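Local coordinates for protein synthesis inhibitor I (Hordeum vulgare, PDB 4FBB) that belongs to the ribosome-inactivating proteins, a family of protein synthesis inhibitors common in plants, and holds adenine in a pocket of its fold, at residues Y88-K93 and E101-L106; V113-T118 and P158-A163; T130-G135 and L170-N175; T178-V183 and K208-G213. The protein carries 3 engineered substitutions. All coordinates share one frame; numbering follows the deposited sequence.

All four contacts border the adenine pocket but differ in depth and chemistry. Contact 1, partly buried, joins strand 89-93 to the end of strand 99-101 and the turn after it through a backbone bond and a carboxylate-hydroxyl pair. Contact 2, peripheral though largely buried, lays a loop against the start of helix 157-179 with a ring, a methyl and one weak amide bond. The same helix supplies a segment to contact 3 and its last residues to contact 4, the deeper pair: contact 3 is almost wholly aliphatic and sulfur packing, whereas contact 4 adds a hydroxyl-amide bond to its aromatic core. Contacts 1 and 2 touch through Leu102, Val113 and Phe115; contacts 3 and 4 where Leu172 meets Val183.

Contact 1: Y88-K93 and E101-L106; sequences YLEGFK and ELTPGL. With ADE (adenine), chain E.
Glu90 turns its carboxylate toward Thr103 by two bends, CG anti to the carbonyl carbon (chi1 -75°) and a second kink at chi2 (-62°), while Thr103 places OG1 anti to its own carbonyl carbon. The setting is the mixed beta sheet of the ribosome-inactivating protein fold: Gly91 and Glu101 form an antiparallel non-hydrogen-bonded pair, and Glu90 and Gly91 make a classic beta bulge opposite Ala81 on strand 78-83. Thr103 OG1 donates to Glu90 OE1 at 2.5 Å, so short that the exact length is doubtful. The Leu106 methyl CD2 lies against the Glu90 chain, 3.6 Å from CG, the two side chains crossing at about a right angle. Backbone joins the segments too: Leu102 N gives its hydrogen to Glu90 O at 2.8 Å, and the CA-H of Glu101 approaches the same oxygen. Leu102 CD1 packs on Leu89 CG at 4.0 Å, and its side chain also leans on Val113 and Phe115 of contact 2. The carboxylate of Glu101 turns to the type II turn from Thr103 to Leu106, where OE2 takes a weak bond from Gly105 N and OE1 accepts from Ile107 N. At the pocket end of strand 89-93, the Tyr88 ring lies over adenine, whose C2 is 3.4 Å above the ring plane and offset toward its rim, and Leu89 N donates to adenine N1 at 3.0 Å.

Contact 2: V113-T118 and P158-A163; sequences VGFGGT and PKQQQA. With ADE (adenine), chain E.
Phe115 and Gln160 meet where the loop after strand 111-112 reaches the first turns of helix 157-179, the long helix of the ribosome-inactivating protein fold. From CB, the Gln160 chain leaves with CG anti to the carbonyl carbon and bends again at chi2 (-69°), which carries the amide back to the loop although the CB itself does not aim there. CD comes within 3.7 Å of Val113 O. NE2 makes a weak hydrogen bond to Val113 O at 3.3 Å; OE1, a second acceptor about as near that oxygen, takes a hydrogen from Arg149 NH2 instead. NE2 also lies at the edge of the Phe115 ring, 3.4 Å from CD2, with ring and amide planes 55° apart. Gly114 passes close to this nitrogen as well, its CA 3.7 Å from NE2. Within its own loop, Phe115 has Val113 CG1 centred over one ring face, and Leu102 of contact 1 touches the ring too. The loop then runs on to the adenine pocket, where Gly117 O accepts from adenine N6 over a very short modelled distance of doubtful exact length. On the helix side, one turn along from Gln160, Phe115 CE2 and CZ both lie 3.8 Å from Ala163 CB.

Contact 3: T130-G135 and L170-N175; sequences TNVALG and LLLMVN. With ADE (adenine), chain E.
Gly135 N donates a weak but fairly straight hydrogen bond to Met173 SD, 3.6 Å long with an N-H...S angle of 158°. A bend at chi3 (80°) then brings the methyl CE back beside the glycine, 3.3 Å from Gly135 O, so the end of the thioether lies along this backbone at the N-cap of helix 136-147. Leu134, the residue before, runs alongside Met173 in the opposite direction: its CB is 3.6 Å from Met173 SD, and both methyls reach Met173 CG. Its CD1 also presses on Leu172 CB at 3.5 Å, the two leucines crossing at about a right angle. Farther out, Leu172 CD1 reaches Val132 CB at 4.0 Å. Apart from the sulfur bond, then, the segments meet through buried aliphatic groups. Leu171, on the same helix, faces the pocket instead, and its CD2 comes within 3.6 Å of adenine N1. The helix has a wider pi-type turn at 171-175. Helix 157-179 is thus wedged between several elements: Met173 and Leu170 rest on helix 136-147, Leu171 and Leu172 meet helix 119-122, and Leu170 and Asn175 touch strand 78-83.

Contact 4: T178-V183 and K208-G213; sequences TRFQTV and KAQVNG. With ADE (adenine), chain E.
The chain leaves helical angles at Phe180, between helices 157-179 and 181-190, and there its CA comes 7.8 Å from the CA of Val211 on helix 205-212. The Phe180 ring slips over Gln210, whose CB sits above one face, offset toward the rim, in a CH-pi contact 4.2 Å from the centroid. Phe180 CZ also comes within 3.1 Å of Gln210 O, and Phe180 CE2 lies 3.7 Å from Val211 CA. With CG anti to its carbonyl carbon and the rest of the chain extended, Gln210 stretches on to Thr182. Thr182 OG1 donates to Gln210 OE1 at 2.7 Å, tilted 21° from the carbonyl plane, and the other end of the amide, NE2, is held by Met243 O, so both ends have partners. This is the helical core of the ribosome-inactivating protein fold, reached here by the end of the long helix that borders the adenine pocket. Arg179 brings the edge of its guanidinium to adenine in plane, NH1 and NH2 both donating to N3, with the NH1 bond at 3.1 Å. Glu176 forms a salt bridge with NH1, and Trp214 makes a cation-pi contact with the group. Val183 CG2 meets Val211 CG2 at 4.2 Å, the side chains crossing at about a right angle.

Contact 1: Y88-K93 and E101-L106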
loop_
_atom_site.group_PDB
_atom_site.type_symbol
_atom_site.label_atom_id
_atom_site.label_comp_id
_atom_site.label_asym_id
_atom_site.label_seq_id
_atom_site.Cartn_x
_atom_site.Cartn_y
_atom_site.Cartn_z
ATOM N N TYR A 88 2.414 0.981 5.135
ATOM C CA TYR A 88 2.009 -0.199 5.879
ATOM C C TYR A 88 0.663 -0.024 6.564
ATOM O O TYR A 88 0.398 1.003 7.199
ATOM C CB TYR A 88 3.109 -0.657 6.855
ATOM C CG TYR A 88 3.864 -1.831 6.295
ATOM C CD1 TYR A 88 4.803 -1.658 5.291
ATOM C CD2 TYR A 88 3.598 -3.122 6.728
ATOM C CE1 TYR A 88 5.477 -2.733 4.749
ATOM C CE2 TYR A 88 4.263 -4.210 6.191
ATOM C CZ TYR A 88 5.206 -4.010 5.208
ATOM O OH TYR A 88 5.876 -5.087 4.669
ATOM N N LEU A 89 -0.204 -1.020 6.393
ATOM C CA LEU A 89 -1.499 -1.005 7.055
ATOM C C LEU A 89 -1.301 -1.600 8.430
ATOM O O LEU A 89 -0.822 -2.726 8.560
ATOM C CB LEU A 89 -2.541 -1.829 6.291
ATOM C CG LEU A 89 -3.895 -1.955 7.007
ATOM C CD1 LEU A 89 -4.526 -0.591 7.216
ATOM C CD2 LEU A 89 -4.855 -2.891 6.271
ATOM N N GLU A 90 -1.680 -0.843 9.448
ATOM C CA GLU A 90 -1.504 -1.287 10.826
ATOM C C GLU A 90 -2.801 -1.254 11.618
ATOM O O GLU A 90 -2.935 -1.954 12.627
ATOM C CB GLU A 90 -0.416 -0.461 11.529
ATOM C CG GLU A 90 1.002 -0.814 11.108
ATOM C CD GLU A 90 1.362 -2.255 11.431
ATOM O OE1 GLU A 90 0.697 -2.852 12.305
ATOM O OE2 GLU A 90 2.316 -2.796 10.823
ATOM N N GLY A 91 -3.758 -0.453 11.154
ATOM C CA GLY A 91 -5.022 -0.313 11.853
ATOM C C GLY A 91 -6.249 -0.135 10.974
ATOM O O GLY A 91 -6.152 0.309 9.826
ATOM N N PHE A 92 -7.412 -0.500 11.510
ATOM C CA PHE A 92 -8.680 -0.164 10.873
ATOM C C PHE A 92 -9.754 0.129 11.908
ATOM O O PHE A 92 -9.710 -0.380 13.030
ATOM C CB PHE A 92 -9.131 -1.245 9.888
ATOM C CG PHE A 92 -9.496 -2.558 10.528
ATOM C CD1 PHE A 92 -10.734 -2.737 11.136
ATOM C CD2 PHE A 92 -8.624 -3.634 10.468
ATOM C CE1 PHE A 92 -11.080 -3.950 11.703
ATOM C CE2 PHE A 92 -8.963 -4.855 11.035
ATOM C CZ PHE A 92 -10.193 -5.012 11.657
ATOM N N LYS A 93 -10.722 0.947 11.513
ATOM C CA LYS A 93 -11.718 1.487 12.428
ATOM C C LYS A 93 -13.115 0.991 12.051
ATOM O O LYS A 93 -13.627 1.306 10.975
ATOM C CB LYS A 93 -11.660 3.015 12.363
ATOM C CG LYS A 93 -12.590 3.763 13.288
ATOM C CD LYS A 93 -12.225 5.240 13.236
ATOM C CE LYS A 93 -13.126 6.106 14.093
ATOM N NZ LYS A 93 -12.622 7.507 14.111
ATOM N N GLU A 101 -6.144 -3.181 15.529
ATOM C CA GLU A 101 -4.756 -3.104 15.081
ATOM C C GLU A 101 -4.152 -4.464 14.729
ATOM O O GLU A 101 -4.598 -5.505 15.221
ATOM C CB GLU A 101 -3.883 -2.377 16.105
ATOM C CG GLU A 101 -3.775 -3.068 17.452
ATOM C CD GLU A 101 -2.809 -2.358 18.392
ATOM O OE1 GLU A 101 -2.007 -1.524 17.914
ATOM O OE2 GLU A 101 -2.847 -2.641 19.609
ATOM N N LEU A 102 -3.132 -4.435 13.875
ATOM C CA LEU A 102 -2.539 -5.653 13.328
ATOM C C LEU A 102 -1.188 -5.964 13.969
ATOM O O LEU A 102 -0.569 -7.004 13.677
ATOM C CB LEU A 102 -2.421 -5.541 11.803
ATOM C CG LEU A 102 -3.785 -5.560 11.095
ATOM C CD1 LEU A 102 -3.732 -4.991 9.665
ATOM C CD2 LEU A 102 -4.313 -6.982 11.065
ATOM N N THR A 103 -0.754 -5.056 14.846
ATOM C CA THR A 103 0.428 -5.250 15.690
ATOM C C THR A 103 0.070 -4.987 17.156
ATOM O O THR A 103 -0.449 -3.916 17.480
ATOM C CB THR A 103 1.553 -4.272 15.304
ATOM O OG1 THR A 103 1.815 -4.366 13.895
ATOM C CG2 THR A 103 2.829 -4.567 16.097
ATOM N N PRO A 104 0.356 -5.950 18.049
ATOM C CA PRO A 104 0.027 -5.750 19.473
ATOM C C PRO A 104 0.703 -4.508 20.064
ATOM O O PRO A 104 1.920 -4.348 19.929
ATOM C CB PRO A 104 0.584 -7.010 20.149
ATOM C CG PRO A 104 0.690 -8.038 19.049
ATOM C CD PRO A 104 1.015 -7.247 17.803
ATOM N N GLY A 105 -0.084 -3.635 20.687
ATOM C CA GLY A 105 0.447 -2.484 21.403
ATOM C C GLY A 105 1.046 -1.375 20.559
ATOM O O GLY A 105 1.694 -0.472 21.089
ATOM N N LEU A 106 0.823 -1.423 19.249
ATOM C CA LEU A 106 1.371 -0.399 18.358
ATOM C C LEU A 106 0.599 0.925 18.430
ATOM O O LEU A 106 1.195 1.992 18.605
ATOM C CB LEU A 106 1.432 -0.909 16.910
ATOM C CG LEU A 106 2.066 0.047 15.896
ATOM C CD1 LEU A 106 3.469 0.411 16.321
ATOM C CD2 LEU A 106 2.077 -0.560 14.498
HETATM N N9 ADE E . 2.353 -5.954 2.705
HETATM C C8 ADE E . 2.263 -7.176 3.311
HETATM N N7 ADE E . 1.687 -7.135 4.491
HETATM C C5 ADE E . 1.377 -5.796 4.670
HETATM C C6 ADE E . 0.756 -5.079 5.713
HETATM N N6 ADE E . 0.310 -5.620 6.852
HETATM N N1 ADE E . 0.621 -3.750 5.553
HETATM C C2 ADE E . 1.060 -3.163 4.429
HETATM N N3 ADE E . 1.659 -3.727 3.383
HETATM C C4 ADE E . 1.794 -5.054 3.581
#

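Contact 2: V113-T118 and P158-A163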
loop_
_atom_site.group_PDB
_atom_site.type_symbol
_atom_site.label_atom_id
_atom_site.label_comp_id
_atom_site.label_asym_id
_atom_site.label_seq_id
_atom_site.Cartn_x
_atom_site.Cartn_y
_atom_site.Cartn_z
ATOM N N VAL A 113 -6.452 -7.272 16.725
ATOM C CA VAL A 113 -7.462 -8.048 16.001
ATOM C C VAL A 113 -7.331 -9.563 16.207
ATOM O O VAL A 113 -8.315 -10.301 16.082
ATOM C CB VAL A 113 -7.448 -7.722 14.480
ATOM C CG1 VAL A 113 -6.323 -8.475 13.777
ATOM C CG2 VAL A 113 -8.785 -8.072 13.845
ATOM N N GLY A 114 -6.124 -10.019 16.541
ATOM C CA GLY A 114 -5.897 -11.433 16.782
ATOM C C GLY A 114 -4.921 -12.080 15.816
ATOM O O GLY A 114 -4.520 -13.238 16.004
ATOM N N PHE A 115 -4.534 -11.337 14.779
ATOM C CA PHE A 115 -3.581 -11.852 13.792
ATOM C C PHE A 115 -2.676 -10.748 13.231
ATOM O O PHE A 115 -2.954 -9.563 13.417
ATOM C CB PHE A 115 -4.313 -12.593 12.667
ATOM C CG PHE A 115 -5.400 -11.789 12.020
ATOM C CD1 PHE A 115 -5.094 -10.832 11.063
ATOM C CD2 PHE A 115 -6.728 -11.997 12.355
ATOM C CE1 PHE A 115 -6.092 -10.088 10.465
ATOM C CE2 PHE A 115 -7.731 -11.259 11.756
ATOM C CZ PHE A 115 -7.413 -10.305 10.810
ATOM N N GLY A 116 -1.595 -11.141 12.557
ATOM C CA GLY A 116 -0.612 -10.190 12.062
ATOM C C GLY A 116 -0.927 -9.658 10.674
ATOM O O GLY A 116 -1.800 -10.193 9.976
ATOM N N GLY A 117 -0.205 -8.614 10.269
ATOM C CA GLY A 117 -0.464 -7.944 9.007
ATOM C C GLY A 117 0.316 -8.485 7.822
ATOM O O GLY A 117 0.144 -8.014 6.698
ATOM N N THR A 118 1.172 -9.469 8.065
ATOM C CA THR A 118 2.014 -10.028 7.007
ATOM C C THR A 118 1.241 -11.058 6.186
ATOM O O THR A 118 0.331 -11.715 6.696
ATOM C CB THR A 118 3.289 -10.694 7.591
ATOM O OG1 THR A 118 3.885 -9.824 8.565
ATOM C CG2 THR A 118 4.305 -10.983 6.487
ATOM N N PRO A 158 -13.987 -18.893 12.635
ATOM C CA PRO A 158 -14.717 -18.422 11.453
ATOM C C PRO A 158 -14.680 -16.901 11.261
ATOM O O PRO A 158 -14.401 -16.456 10.143
ATOM C CB PRO A 158 -16.142 -18.896 11.736
ATOM C CG PRO A 158 -15.933 -20.198 12.445
ATOM C CD PRO A 158 -14.670 -20.041 13.264
ATOM N N LYS A 159 -14.954 -16.123 12.309
ATOM C CA LYS A 159 -14.899 -14.660 12.203
ATOM C C LYS A 159 -13.493 -14.143 11.880
ATOM O O LYS A 159 -13.330 -13.213 11.085
ATOM C CB LYS A 159 -15.443 -13.989 13.470
ATOM C CG LYS A 159 -16.833 -13.391 13.279
ATOM C CD LYS A 159 -17.456 -12.916 14.584
ATOM C CE LYS A 159 -18.971 -12.821 14.438
ATOM N NZ LYS A 159 -19.650 -12.302 15.653
ATOM N N GLN A 160 -12.486 -14.747 12.512
ATOM C CA GLN A 160 -11.088 -14.431 12.233
ATOM C C GLN A 160 -10.754 -14.764 10.790
ATOM O O GLN A 160 -10.156 -13.954 10.078
ATOM C CB GLN A 160 -10.167 -15.242 13.146
ATOM C CG GLN A 160 -10.258 -14.875 14.603
ATOM C CD GLN A 160 -9.694 -13.503 14.888
ATOM O OE1 GLN A 160 -10.438 -12.540 15.075
ATOM N NE2 GLN A 160 -8.365 -13.405 14.925
ATOM N N GLN A 161 -11.128 -15.972 10.374
ATOM C CA GLN A 161 -10.842 -16.444 9.026
ATOM C C GLN A 161 -11.381 -15.461 7.997
ATOM O O GLN A 161 -10.667 -15.072 7.075
ATOM C CB GLN A 161 -11.426 -17.837 8.790
ATOM C CG GLN A 161 -11.202 -18.359 7.374
ATOM C CD GLN A 161 -9.747 -18.270 6.943
ATOM O OE1 GLN A 161 -9.335 -17.303 6.300
ATOM N NE2 GLN A 161 -8.962 -19.282 7.295
ATOM N N GLN A 162 -12.631 -15.038 8.168
ATOM C CA GLN A 162 -13.194 -14.035 7.271
ATOM C C GLN A 162 -12.398 -12.734 7.351
ATOM O O GLN A 162 -12.151 -12.094 6.330
ATOM C CB GLN A 162 -14.669 -13.763 7.575
ATOM C CG GLN A 162 -15.267 -12.714 6.641
ATOM C CD GLN A 162 -16.623 -12.205 7.094
ATOM O OE1 GLN A 162 -16.770 -11.701 8.210
ATOM N NE2 GLN A 162 -17.620 -12.323 6.220
ATOM N N ALA A 163 -11.975 -12.360 8.559
ATOM C CA ALA A 163 -11.256 -11.100 8.744
ATOM C C ALA A 163 -9.869 -11.101 8.092
ATOM O O ALA A 163 -9.453 -10.101 7.514
ATOM C CB ALA A 163 -11.165 -10.739 10.221
HETATM N N9 ADE E . 2.353 -5.954 2.705
HETATM C C8 ADE E . 2.263 -7.176 3.311
HETATM N N7 ADE E . 1.687 -7.135 4.491
HETATM C C5 ADE E . 1.377 -5.796 4.670
HETATM C C6 ADE E . 0.756 -5.079 5.713
HETATM N N6 ADE E . 0.310 -5.620 6.852
HETATM N N1 ADE E . 0.621 -3.750 5.553
HETATM C C2 ADE E . 1.060 -3.163 4.429
HETATM N N3 ADE E . 1.659 -3.727 3.383
HETATM C C4 ADE E . 1.794 -5.054 3.581
#

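Contact 3: T130-G135 and L170-N175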
loop_
_atom_site.group_PDB
_atom_site.type_symbol
_atom_site.label_atom_id
_atom_site.label_comp_id
_atom_site.label_asym_id
_atom_site.label_seq_id
_atom_site.Cartn_x
_atom_site.Cartn_y
_atom_site.Cartn_z
ATOM N N THR A 130 -1.566 -15.434 -5.158
ATOM C CA THR A 130 -2.151 -15.723 -6.462
ATOM C C THR A 130 -3.458 -16.511 -6.343
ATOM O O THR A 130 -3.999 -17.001 -7.349
ATOM C CB THR A 130 -1.162 -16.502 -7.335
ATOM O OG1 THR A 130 -0.730 -17.679 -6.635
ATOM C CG2 THR A 130 0.046 -15.638 -7.656
ATOM N N ASN A 131 -3.954 -16.628 -5.113
ATOM C CA ASN A 131 -5.181 -17.368 -4.828
ATOM C C ASN A 131 -6.297 -16.461 -4.297
ATOM O O ASN A 131 -7.465 -16.860 -4.239
ATOM C CB ASN A 131 -4.893 -18.525 -3.855
ATOM C CG ASN A 131 -5.685 -18.422 -2.559
ATOM O OD1 ASN A 131 -6.728 -19.063 -2.403
ATOM N ND2 ASN A 131 -5.198 -17.609 -1.627
ATOM N N VAL A 132 -5.932 -15.235 -3.927
ATOM C CA VAL A 132 -6.888 -14.277 -3.381
ATOM C C VAL A 132 -7.712 -13.601 -4.481
ATOM O O VAL A 132 -7.163 -13.020 -5.421
ATOM C CB VAL A 132 -6.185 -13.187 -2.564
ATOM C CG1 VAL A 132 -7.209 -12.339 -1.842
ATOM C CG2 VAL A 132 -5.215 -13.809 -1.574
ATOM N N ALA A 133 -9.034 -13.675 -4.359
ATOM C CA ALA A 133 -9.920 -13.038 -5.331
ATOM C C ALA A 133 -10.160 -11.575 -4.961
ATOM O O ALA A 133 -10.506 -11.259 -3.818
ATOM C CB ALA A 133 -11.244 -13.793 -5.423
ATOM N N LEU A 134 -9.972 -10.690 -5.937
ATOM C CA LEU A 134 -10.268 -9.271 -5.766
ATOM C C LEU A 134 -11.353 -8.850 -6.760
ATOM O O LEU A 134 -11.591 -9.531 -7.760
ATOM C CB LEU A 134 -9.012 -8.433 -5.995
ATOM C CG LEU A 134 -7.773 -8.876 -5.212
ATOM C CD1 LEU A 134 -6.599 -8.025 -5.610
ATOM C CD2 LEU A 134 -8.029 -8.771 -3.717
ATOM N N GLY A 135 -11.993 -7.722 -6.490
ATOM C CA GLY A 135 -13.080 -7.248 -7.324
ATOM C C GLY A 135 -13.981 -6.334 -6.525
ATOM O O GLY A 135 -13.762 -6.147 -5.329
ATOM N N LEU A 170 -8.062 -6.000 0.999
ATOM C CA LEU A 170 -7.804 -4.556 0.996
ATOM C C LEU A 170 -6.327 -4.178 0.807
ATOM O O LEU A 170 -6.020 -3.194 0.135
ATOM C CB LEU A 170 -8.330 -3.887 2.267
ATOM C CG LEU A 170 -9.817 -4.004 2.578
ATOM C CD1 LEU A 170 -10.185 -3.138 3.776
ATOM C CD2 LEU A 170 -10.636 -3.607 1.365
ATOM N N LEU A 171 -5.420 -4.935 1.425
ATOM C CA LEU A 171 -3.990 -4.707 1.232
ATOM C C LEU A 171 -3.680 -4.729 -0.255
ATOM O O LEU A 171 -2.915 -3.907 -0.764
ATOM C CB LEU A 171 -3.171 -5.795 1.922
ATOM C CG LEU A 171 -3.049 -5.760 3.440
ATOM C CD1 LEU A 171 -2.132 -6.883 3.898
ATOM C CD2 LEU A 171 -2.511 -4.420 3.888
ATOM N N LEU A 172 -4.297 -5.676 -0.952
ATOM C CA LEU A 172 -4.064 -5.836 -2.372
ATOM C C LEU A 172 -4.697 -4.699 -3.161
ATOM O O LEU A 172 -4.036 -4.089 -3.997
ATOM C CB LEU A 172 -4.572 -7.198 -2.826
ATOM C CG LEU A 172 -3.613 -8.312 -2.419
ATOM C CD1 LEU A 172 -4.276 -9.676 -2.506
ATOM C CD2 LEU A 172 -2.379 -8.258 -3.300
ATOM N N MET A 173 -5.949 -4.375 -2.846
ATOM C CA MET A 173 -6.708 -3.396 -3.643
ATOM C C MET A 173 -6.472 -1.934 -3.250
ATOM O O MET A 173 -6.858 -1.008 -3.981
ATOM C CB MET A 173 -8.202 -3.738 -3.620
ATOM C CG MET A 173 -8.494 -5.109 -4.211
ATOM S SD MET A 173 -10.251 -5.513 -4.210
ATOM C CE MET A 173 -10.820 -4.604 -5.667
ATOM N N VAL A 174 -5.828 -1.718 -2.106
ATOM C CA VAL A 174 -5.474 -0.366 -1.699
ATOM C C VAL A 174 -3.964 -0.168 -1.618
ATOM O O VAL A 174 -3.405 0.659 -2.340
ATOM C CB VAL A 174 -6.137 0.028 -0.370
ATOM C CG1 VAL A 174 -5.644 1.382 0.100
ATOM C CG2 VAL A 174 -7.628 0.065 -0.538
ATOM N N ASN A 175 -3.304 -0.930 -0.749
ATOM C CA ASN A 175 -1.880 -0.733 -0.492
ATOM C C ASN A 175 -0.966 -1.147 -1.637
ATOM O O ASN A 175 -0.133 -0.355 -2.083
ATOM C CB ASN A 175 -1.465 -1.429 0.812
ATOM C CG ASN A 175 -2.264 -0.951 1.996
ATOM O OD1 ASN A 175 -3.438 -1.299 2.149
ATOM N ND2 ASN A 175 -1.642 -0.141 2.841
HETATM N N9 ADE E . 2.353 -5.954 2.705
HETATM C C8 ADE E . 2.263 -7.176 3.311
HETATM N N7 ADE E . 1.687 -7.135 4.491
HETATM C C5 ADE E . 1.377 -5.796 4.670
HETATM C C6 ADE E . 0.756 -5.079 5.713
HETATM N N6 ADE E . 0.310 -5.620 6.852
HETATM N N1 ADE E . 0.621 -3.750 5.553
HETATM C C2 ADE E . 1.060 -3.163 4.429
HETATM N N3 ADE E . 1.659 -3.727 3.383
HETATM C C4 ADE E . 1.794 -5.054 3.581
#

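Contact 4: T178-V183 and K208-G213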
loop_
_atom_site.group_PDB
_atom_site.type_symbol
_atom_site.label_atom_id
_atom_site.label_comp_id
_atom_site.label_asym_id
_atom_site.label_seq_id
_atom_site.Cartn_x
_atom_site.Cartn_y
_atom_site.Cartn_z
ATOM N N THR A 178 -1.427 1.102 -4.565
ATOM C CA THR A 178 -0.690 2.364 -4.480
ATOM C C THR A 178 0.764 2.133 -4.902
ATOM O O THR A 178 1.325 2.905 -5.679
ATOM C CB THR A 178 -0.755 2.983 -3.057
ATOM O OG1 THR A 178 -2.100 3.367 -2.753
ATOM C CG2 THR A 178 0.126 4.203 -2.944
ATOM N N ARG A 179 1.369 1.055 -4.400
ATOM C CA ARG A 179 2.765 0.749 -4.718
ATOM C C ARG A 179 3.025 0.372 -6.171
ATOM O O ARG A 179 4.072 0.710 -6.712
ATOM C CB ARG A 179 3.271 -0.386 -3.837
ATOM C CG ARG A 179 3.440 0.009 -2.391
ATOM C CD ARG A 179 3.397 -1.231 -1.534
ATOM N NE ARG A 179 3.666 -0.951 -0.126
ATOM C CZ ARG A 179 3.313 -1.762 0.864
ATOM N NH1 ARG A 179 2.665 -2.888 0.590
ATOM N NH2 ARG A 179 3.598 -1.440 2.121
ATOM N N PHE A 180 2.091 -0.344 -6.795
ATOM C CA PHE A 180 2.328 -0.869 -8.145
ATOM C C PHE A 180 1.263 -0.477 -9.146
ATOM O O PHE A 180 0.069 -0.629 -8.886
ATOM C CB PHE A 180 2.457 -2.397 -8.119
ATOM C CG PHE A 180 3.597 -2.878 -7.262
ATOM C CD1 PHE A 180 4.895 -2.876 -7.753
ATOM C CD2 PHE A 180 3.369 -3.298 -5.968
ATOM C CE1 PHE A 180 5.959 -3.296 -6.960
ATOM C CE2 PHE A 180 4.420 -3.716 -5.169
ATOM C CZ PHE A 180 5.715 -3.718 -5.671
ATOM N N GLN A 181 1.715 0.009 -10.297
ATOM C CA GLN A 181 0.817 0.342 -11.408
ATOM C C GLN A 181 0.245 -0.931 -12.016
ATOM O O GLN A 181 -0.865 -0.938 -12.558
ATOM C CB GLN A 181 1.561 1.142 -12.477
ATOM C CG GLN A 181 2.129 2.472 -11.989
ATOM C CD GLN A 181 2.553 3.391 -13.118
ATOM O OE1 GLN A 181 3.749 3.664 -13.318
ATOM N NE2 GLN A 181 1.574 3.896 -13.854
ATOM N N THR A 182 1.003 -2.019 -11.937
ATOM C CA THR A 182 0.483 -3.299 -12.412
ATOM C C THR A 182 -0.738 -3.697 -11.595
ATOM O O THR A 182 -1.802 -4.008 -12.146
ATOM C CB THR A 182 1.527 -4.392 -12.293
ATOM O OG1 THR A 182 2.103 -4.314 -10.987
ATOM C CG2 THR A 182 2.607 -4.217 -13.340
ATOM N N VAL A 183 -0.586 -3.693 -10.277
ATOM C CA VAL A 183 -1.687 -4.015 -9.384
ATOM C C VAL A 183 -2.863 -3.042 -9.526
ATOM O O VAL A 183 -4.011 -3.478 -9.620
ATOM C CB VAL A 183 -1.235 -4.081 -7.918
ATOM C CG1 VAL A 183 -2.437 -4.288 -7.004
ATOM C CG2 VAL A 183 -0.216 -5.222 -7.739
ATOM N N LYS A 208 2.779 -11.095 -7.965
ATOM C CA LYS A 208 3.072 -11.678 -6.654
ATOM C C LYS A 208 4.515 -11.351 -6.311
ATOM O O LYS A 208 4.813 -10.866 -5.226
ATOM C CB LYS A 208 2.887 -13.202 -6.679
ATOM C CG LYS A 208 3.209 -13.904 -5.359
ATOM C CD LYS A 208 3.258 -15.428 -5.527
ATOM C CE LYS A 208 4.408 -15.840 -6.450
ATOM N NZ LYS A 208 4.492 -17.323 -6.652
ATOM N N ALA A 209 5.406 -11.617 -7.255
ATOM C CA ALA A 209 6.826 -11.346 -7.063
ATOM C C ALA A 209 7.070 -9.859 -6.822
ATOM O O ALA A 209 7.790 -9.478 -5.888
ATOM C CB ALA A 209 7.602 -11.817 -8.263
ATOM N N GLN A 210 6.485 -9.024 -7.682
ATOM C CA GLN A 210 6.552 -7.576 -7.506
ATOM C C GLN A 210 6.166 -7.185 -6.077
ATOM O O GLN A 210 6.930 -6.508 -5.384
ATOM C CB GLN A 210 5.653 -6.874 -8.540
ATOM C CG GLN A 210 6.164 -6.977 -9.973
ATOM C CD GLN A 210 5.081 -6.691 -11.000
ATOM O OE1 GLN A 210 4.022 -6.155 -10.665
ATOM N NE2 GLN A 210 5.345 -7.037 -12.252
ATOM N N VAL A 211 5.008 -7.654 -5.622
ATOM C CA VAL A 211 4.518 -7.335 -4.276
ATOM C C VAL A 211 5.493 -7.808 -3.177
ATOM O O VAL A 211 5.696 -7.128 -2.159
ATOM C CB VAL A 211 3.109 -7.932 -4.035
ATOM C CG1 VAL A 211 2.725 -7.862 -2.567
ATOM C CG2 VAL A 211 2.067 -7.190 -4.865
ATOM N N ASN A 212 6.115 -8.960 -3.407
ATOM C CA ASN A 212 7.050 -9.515 -2.430
ATOM C C ASN A 212 8.471 -8.945 -2.546
ATOM O O ASN A 212 9.342 -9.251 -1.721
ATOM C CB ASN A 212 7.077 -11.048 -2.528
ATOM C CG ASN A 212 5.778 -11.692 -2.068
ATOM O OD1 ASN A 212 5.114 -11.207 -1.147
ATOM N ND2 ASN A 212 5.415 -12.806 -2.707
ATOM N N GLY A 213 8.709 -8.118 -3.564
ATOM C CA GLY A 213 10.021 -7.531 -3.775
ATOM C C GLY A 213 10.007 -6.032 -4.069
ATOM O O GLY A 213 10.808 -5.547 -4.872
HETATM N N9 ADE E . 2.353 -5.954 2.705
HETATM C C8 ADE E . 2.263 -7.176 3.311
HETATM N N7 ADE E . 1.687 -7.135 4.491
HETATM C C5 ADE E . 1.377 -5.796 4.670
HETATM C C6 ADE E . 0.756 -5.079 5.713
HETATM N N6 ADE E . 0.310 -5.620 6.852
HETATM N N1 ADE E . 0.621 -3.750 5.553
HETATM C C2 ADE E . 1.060 -3.163 4.429
HETATM N N3 ADE E . 1.659 -3.727 3.383
HETATM C C4 ADE E . 1.794 -5.054 3.581
#